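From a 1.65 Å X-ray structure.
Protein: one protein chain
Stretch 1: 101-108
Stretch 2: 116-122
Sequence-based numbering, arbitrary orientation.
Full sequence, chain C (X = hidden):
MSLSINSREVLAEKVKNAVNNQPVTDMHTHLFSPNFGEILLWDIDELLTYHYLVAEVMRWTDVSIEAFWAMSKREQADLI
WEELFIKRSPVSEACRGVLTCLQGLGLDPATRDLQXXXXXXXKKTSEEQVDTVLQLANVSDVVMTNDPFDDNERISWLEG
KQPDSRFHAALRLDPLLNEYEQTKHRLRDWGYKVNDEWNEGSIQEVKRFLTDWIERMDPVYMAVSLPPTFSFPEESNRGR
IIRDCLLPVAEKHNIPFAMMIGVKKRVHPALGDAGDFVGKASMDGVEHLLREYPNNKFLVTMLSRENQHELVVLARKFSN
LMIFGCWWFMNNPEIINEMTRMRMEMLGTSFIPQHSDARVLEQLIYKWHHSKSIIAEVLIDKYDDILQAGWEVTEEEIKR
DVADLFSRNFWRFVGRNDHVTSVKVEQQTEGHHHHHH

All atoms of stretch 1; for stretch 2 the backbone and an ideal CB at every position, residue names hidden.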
# COMPACT_ATOMS: atom_id res chain seq x y z
N CYS C 101 14.24 -22.65 11.89
CA CYS C 101 13.83 -23.90 12.55
C CYS C 101 15.03 -24.78 12.87
O CYS C 101 15.16 -25.25 14.04
CB CYS C 101 12.87 -24.67 11.65
SG CYS C 101 11.26 -23.86 11.44
N LEU C 102 15.87 -25.05 11.87
CA LEU C 102 17.05 -25.90 12.10
C LEU C 102 17.91 -25.34 13.23
O LEU C 102 18.32 -26.06 14.14
CB LEU C 102 17.87 -26.02 10.81
CG LEU C 102 17.17 -26.74 9.66
CD1 LEU C 102 18.03 -26.55 8.47
CD2 LEU C 102 17.08 -28.27 10.05
N GLN C 103 18.19 -24.04 13.17
CA GLN C 103 19.00 -23.41 14.20
C GLN C 103 18.34 -23.58 15.59
O GLN C 103 19.01 -23.90 16.58
CB GLN C 103 19.18 -21.91 13.86
CG GLN C 103 20.28 -21.26 14.69
CD GLN C 103 20.24 -19.77 14.58
OE1 GLN C 103 19.15 -19.14 14.71
NE2 GLN C 103 21.41 -19.18 14.31
N GLY C 104 17.03 -23.34 15.66
CA GLY C 104 16.28 -23.40 16.92
C GLY C 104 16.45 -24.77 17.55
O GLY C 104 16.54 -24.90 18.79
N LEU C 105 16.49 -25.80 16.71
CA LEU C 105 16.54 -27.19 17.17
C LEU C 105 17.94 -27.61 17.60
O LEU C 105 18.13 -28.75 18.05
CB LEU C 105 16.01 -28.09 16.05
CG LEU C 105 14.48 -28.02 15.77
CD1 LEU C 105 14.23 -28.79 14.46
CD2 LEU C 105 13.67 -28.59 16.90
N GLY C 106 18.90 -26.71 17.49
CA GLY C 106 20.28 -27.02 17.82
C GLY C 106 20.99 -27.67 16.66
O GLY C 106 22.13 -28.16 16.81
N LEU C 107 20.37 -27.65 15.47
CA LEU C 107 21.09 -28.10 14.28
C LEU C 107 21.92 -26.94 13.71
O LEU C 107 21.79 -25.78 14.10
CB LEU C 107 20.17 -28.77 13.27
CG LEU C 107 19.28 -29.86 13.91
CD1 LEU C 107 18.22 -30.38 13.04
CD2 LEU C 107 20.14 -31.09 14.35
N ASP C 108 22.81 -27.25 12.78
CA ASP C 108 23.71 -26.24 12.31
C ASP C 108 23.53 -25.97 10.80
O ASP C 108 23.97 -26.76 9.97
CB ASP C 108 25.13 -26.71 12.63
CG ASP C 108 26.19 -25.72 12.24
OD1 ASP C 108 25.88 -24.56 11.87
OD2 ASP C 108 27.38 -26.13 12.34
N UNK C 116 22.45 -35.20 8.00
CA UNK C 116 22.57 -35.03 9.46
C UNK C 116 21.30 -34.45 10.10
O UNK C 116 20.87 -34.90 11.16
CB UNK C 116 23.76 -34.12 9.78
N UNK C 117 20.63 -33.51 9.39
CA UNK C 117 19.39 -32.95 9.93
C UNK C 117 18.30 -34.02 10.07
O UNK C 117 17.59 -34.09 11.09
CB UNK C 117 18.89 -31.81 9.03
N UNK C 118 18.19 -34.87 9.07
CA UNK C 118 17.19 -35.90 9.07
C UNK C 118 17.40 -36.85 10.23
O UNK C 118 16.43 -37.28 10.85
CB UNK C 118 17.20 -36.66 7.74
N UNK C 119 18.67 -37.12 10.55
CA UNK C 119 18.98 -38.03 11.69
C UNK C 119 18.38 -37.57 13.02
O UNK C 119 17.97 -38.39 13.83
CB UNK C 119 20.50 -38.16 11.85
N UNK C 120 18.31 -36.26 13.22
CA UNK C 120 17.76 -35.69 14.42
C UNK C 120 16.34 -36.16 14.64
O UNK C 120 15.93 -36.52 15.75
CB UNK C 120 17.81 -34.16 14.36
N UNK C 121 15.55 -36.14 13.57
CA UNK C 121 14.10 -36.38 13.70
C UNK C 121 13.77 -37.88 13.76
O UNK C 121 12.76 -38.26 14.36
CB UNK C 121 13.36 -35.74 12.53
N UNK C 122 14.63 -38.67 13.13
CA UNK C 122 14.49 -40.14 13.05
C UNK C 122 14.50 -40.74 14.44
O UNK C 122 13.87 -41.78 14.66
CB UNK C 122 15.61 -40.76 12.21

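Stretch 1 leaves its helix through a Schellman turn at G106 and presents three leucines, L102, L105 and L107, to the helix of stretch 2; beyond them the chain runs on extended to D108, whose carbonyl oxygen has no partner within the two stretches until a side chain comes to meet it.

Position 116 points its CA-to-CB bond sideways, and nothing of stretch 1 lies within 5.5 Å of the ideal CB. Many residues would do. The deposited one is V116, which makes no contact here.

Position 117 is far more demanding. Its CB points toward stretch 1, 4.1 Å from L102 CD2 and 4.3 Å from L107 CD1, so an apolar group should follow. A leucine or methionine could use that surface, but a longer side chain with a donor at its tip could also reach the D108 carbonyl. Y117 does both. With chi1 at m, its ring lies against L102 and L107, which both approach it from the same side: L102 CD1 lies 3.7 Å from Y117 CE2 in an off-centre CH-pi contact, and L107 CB is 4.1 Å from Y117 CD1. At the far end, Y117 OH donates a hydrogen bond of 2.7 Å to D108 O, which sits near the plane of the ring, where a phenol hydroxyl can direct its proton.

Positions 118 and 119 have helical backbone angles and no neighbour from stretch 1, the CB of 118 pointing away. Polar or charged residues are acceptable at both; they are R118, whose guanidinium is hydrogen-bonded elsewhere in the structure, and E119.

At position 120 the CB again points toward stretch 1, with L107 CD2 3.9 Å from the ideal CB of position 120 and the carbonyl of L105 farther out. Leucine, phenylalanine or tyrosine would be reasonable. Y120, with chi1 at t, places its CD1 3.8 Å from L107 CD2 and its OH 3.6 Å from L105 CD2. The hydroxyl also serves a water, which lies 2.6 Å from Y120 OH and donates to L105 O at 2.8 Å, bridging the two stretches.

Position 121 is subtler: its CB points sideways and touches nothing, so a short residue would leave the L105 and L107 methyls unmet from this side. A long apolar or aromatic side chain could swing back to them. F121, chi1 at m, does so, bringing CZ to 3.6 Å from L105 CD1 and CE2 to 4.2 Å from L107 CD1.

Position 122 is out of reach, leaving the choice open; A122 fills it.

Stretch 2 (116-122) VYREYFA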
# COMPACT_ATOMS: atom_id res chain seq x y z
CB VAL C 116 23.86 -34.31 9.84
CG1 VAL C 116 23.86 -33.83 11.30
CG2 VAL C 116 25.08 -35.25 9.57
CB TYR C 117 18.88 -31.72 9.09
CG TYR C 117 19.92 -30.63 8.77
CD1 TYR C 117 21.00 -30.35 9.63
CD2 TYR C 117 19.78 -29.85 7.58
CE1 TYR C 117 21.93 -29.35 9.31
CE2 TYR C 117 20.69 -28.88 7.26
CZ TYR C 117 21.77 -28.62 8.14
OH TYR C 117 22.71 -27.68 7.82
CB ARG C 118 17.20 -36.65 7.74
CG ARG C 118 16.59 -35.87 6.58
CD ARG C 118 16.92 -36.46 5.21
NE ARG C 118 16.11 -35.78 4.18
CZ ARG C 118 16.48 -35.58 2.92
NH1 ARG C 118 17.64 -36.04 2.46
NH2 ARG C 118 15.65 -34.93 2.10
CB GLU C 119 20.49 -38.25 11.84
CG GLU C 119 21.19 -38.96 10.66
CD GLU C 119 22.73 -38.95 10.75
OE1 GLU C 119 23.37 -39.39 9.77
OE2 GLU C 119 23.30 -38.50 11.77
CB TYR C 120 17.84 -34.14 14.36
CG TYR C 120 17.11 -33.43 15.49
CD1 TYR C 120 17.77 -33.02 16.65
CD2 TYR C 120 15.75 -33.16 15.40
CE1 TYR C 120 17.06 -32.37 17.70
CE2 TYR C 120 15.05 -32.53 16.42
CZ TYR C 120 15.72 -32.11 17.55
OH TYR C 120 14.96 -31.51 18.52
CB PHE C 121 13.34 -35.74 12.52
CG PHE C 121 13.59 -34.25 12.37
CD1 PHE C 121 12.75 -33.32 12.99
CD2 PHE C 121 14.65 -33.79 11.61
CE1 PHE C 121 12.98 -31.94 12.85
CE2 PHE C 121 14.90 -32.41 11.47
CZ PHE C 121 14.07 -31.49 12.06
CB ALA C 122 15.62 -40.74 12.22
O HOH W 1 16.39 -29.88 19.99
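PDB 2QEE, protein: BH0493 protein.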